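Methylmalonate-semialdehyde dehydrogenase (Oceanimonas doudoroffii, PDB 4ZZ7) probably catalyses the NAD-dependent, coenzyme A-acylating oxidation of methylmalonate semialdehyde, as a tetrameric member of the aldehyde dehydrogenase family. Local coordinates at residues Met71-Lys75 with Val111-Cys115. Coordinates in Å, arbitrary orientation, origin at the centre of the assembly. Residues are numbered along the deposited sequence.
Sequences MFRFK and VEYAC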
loop_
_atom_site.group_PDB
_atom_site.type_symbol
_atom_site.label_atom_id
_atom_site.label_comp_id
_atom_site.label_asym_id
_atom_site.label_seq_id
_atom_site.Cartn_x
_atom_site.Cartn_y
_atom_site.Cartn_z
ATOM N N MET A 71 -1.595 -4.894 -23.405
ATOM C CA MET A 71 -2.966 -4.746 -22.901
ATOM C C MET A 71 -3.616 -3.412 -23.261
ATOM O O MET A 71 -4.832 -3.329 -23.420
ATOM C CB MET A 71 -3.015 -4.952 -21.389
ATOM C CG MET A 71 -2.461 -6.305 -20.911
ATOM S SD MET A 71 -3.045 -7.868 -21.656
ATOM C CE MET A 71 -4.760 -7.438 -21.702
ATOM N N PHE A 72 -2.784 -2.386 -23.379
ATOM C CA PHE A 72 -3.188 -1.073 -23.895
ATOM C C PHE A 72 -3.696 -1.170 -25.336
ATOM O O PHE A 72 -4.708 -0.586 -25.673
ATOM C CB PHE A 72 -2.000 -0.096 -23.846
ATOM C CG PHE A 72 -1.898 0.686 -22.577
ATOM C CD1 PHE A 72 -2.828 1.672 -22.274
ATOM C CD2 PHE A 72 -0.853 0.477 -21.706
ATOM C CE1 PHE A 72 -2.707 2.426 -21.117
ATOM C CE2 PHE A 72 -0.732 1.213 -20.539
ATOM C CZ PHE A 72 -1.655 2.192 -20.247
ATOM N N ARG A 73 -2.956 -1.888 -26.174
ATOM C CA ARG A 73 -3.330 -2.139 -27.578
ATOM C C ARG A 73 -4.530 -3.068 -27.692
ATOM O O ARG A 73 -5.386 -2.889 -28.534
ATOM C CB ARG A 73 -2.149 -2.747 -28.356
ATOM C CG ARG A 73 -1.087 -1.738 -28.756
ATOM C CD ARG A 73 0.098 -2.414 -29.425
ATOM N NE ARG A 73 1.396 -1.906 -28.951
ATOM C CZ ARG A 73 2.337 -2.604 -28.284
ATOM N NH1 ARG A 73 2.175 -3.900 -27.960
ATOM N NH2 ARG A 73 3.474 -1.989 -27.935
ATOM N N PHE A 74 -4.549 -4.073 -26.841
ATOM C CA PHE A 74 -5.684 -4.951 -26.690
ATOM C C PHE A 74 -6.974 -4.187 -26.313
ATOM O O PHE A 74 -8.033 -4.449 -26.864
ATOM C CB PHE A 74 -5.328 -5.996 -25.621
ATOM C CG PHE A 74 -6.275 -7.154 -25.545
ATOM C CD1 PHE A 74 -6.674 -7.819 -26.687
ATOM C CD2 PHE A 74 -6.740 -7.604 -24.324
ATOM C CE1 PHE A 74 -7.547 -8.892 -26.614
ATOM C CE2 PHE A 74 -7.605 -8.679 -24.227
ATOM C CZ PHE A 74 -8.016 -9.325 -25.379
ATOM N N LYS A 75 -6.866 -3.232 -25.388
ATOM C CA LYS A 75 -7.988 -2.374 -24.964
ATOM C C LYS A 75 -8.750 -1.846 -26.179
ATOM O O LYS A 75 -9.970 -1.921 -26.257
ATOM C CB LYS A 75 -7.447 -1.199 -24.146
ATOM C CG LYS A 75 -8.322 -0.756 -23.008
ATOM C CD LYS A 75 -9.307 0.304 -23.438
ATOM C CE LYS A 75 -8.866 1.690 -23.035
ATOM N NZ LYS A 75 -10.030 2.316 -22.368
ATOM N N VAL A 111 -9.043 -5.238 -18.390
ATOM C CA VAL A 111 -7.882 -4.989 -19.246
ATOM C C VAL A 111 -7.265 -3.670 -18.843
ATOM O O VAL A 111 -6.040 -3.556 -18.777
ATOM C CB VAL A 111 -8.280 -4.986 -20.746
ATOM C CG1 VAL A 111 -7.118 -4.598 -21.649
ATOM C CG2 VAL A 111 -8.794 -6.357 -21.147
ATOM N N GLU A 112 -8.121 -2.682 -18.572
ATOM C CA GLU A 112 -7.667 -1.373 -18.139
ATOM C C GLU A 112 -6.851 -1.528 -16.887
ATOM O O GLU A 112 -5.727 -1.068 -16.812
ATOM C CB GLU A 112 -8.847 -0.472 -17.869
ATOM C CG GLU A 112 -9.562 -0.067 -19.141
ATOM C CD GLU A 112 -10.777 0.786 -18.904
ATOM O OE1 GLU A 112 -11.304 1.307 -19.917
ATOM O OE2 GLU A 112 -11.207 0.926 -17.734
ATOM N N TYR A 113 -7.399 -2.234 -15.917
ATOM C CA TYR A 113 -6.667 -2.474 -14.685
ATOM C C TYR A 113 -5.298 -3.139 -14.926
ATOM O O TYR A 113 -4.314 -2.778 -14.304
ATOM C CB TYR A 113 -7.527 -3.258 -13.681
ATOM C CG TYR A 113 -6.948 -3.307 -12.269
ATOM C CD1 TYR A 113 -6.705 -2.145 -11.546
ATOM C CD2 TYR A 113 -6.642 -4.517 -11.666
ATOM C CE1 TYR A 113 -6.169 -2.190 -10.274
ATOM C CE2 TYR A 113 -6.114 -4.566 -10.390
ATOM C CZ TYR A 113 -5.868 -3.402 -9.699
ATOM O OH TYR A 113 -5.333 -3.461 -8.422
ATOM N N ALA A 114 -5.225 -4.069 -15.860
ATOM C CA ALA A 114 -3.974 -4.803 -16.153
ATOM C C ALA A 114 -2.911 -3.918 -16.776
ATOM O O ALA A 114 -1.707 -4.191 -16.649
ATOM C CB ALA A 114 -4.262 -5.971 -17.088
ATOM N N CYS A 115 -3.368 -2.856 -17.452
ATOM C CA CYS A 115 -2.459 -1.896 -18.042
ATOM C C CYS A 115 -1.560 -1.283 -16.960
ATOM O O CYS A 115 -0.404 -0.936 -17.237
ATOM C CB CYS A 115 -3.232 -0.837 -18.836
ATOM S SG CYS A 115 -4.085 -1.465 -20.329
#
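Antiparallel helix packing inside the aldehyde dehydrogenase fold is exemplified where helix 64-80 lies against helix 97-115, beside helix 156-167 and at the interface with a second subunit. The local axes approach to 8.9 Å at 154°, close enough for small side chains to reach the opposing backbone. Val111 does so, its CG1 lying 3.2 Å from Met71 O, a carbonyl already engaged by Lys75 N within its own helix. Met71 CE packs on Val111 CG1 at 3.7 Å, while Leu159 of helix 156-167 touches both Phe74 and Val111. At the subunit interface, Lys75 NZ forms a salt bridge with Glu112 OE1 at 2.9 Å, and that carboxylate also pairs with Arg69 of the second subunit; the Phe72 ring meets Phe72 of that subunit. The antiparallel register brings Cys115 beside Met71, where its sulfur makes a sulfur-aromatic contact with the Phe72 ring: Cys115 SG stands 3.9 Å from the centroid of the Phe72 ring, over its face, and Cys115 CB lies 3.7 Å from Phe72 CE2.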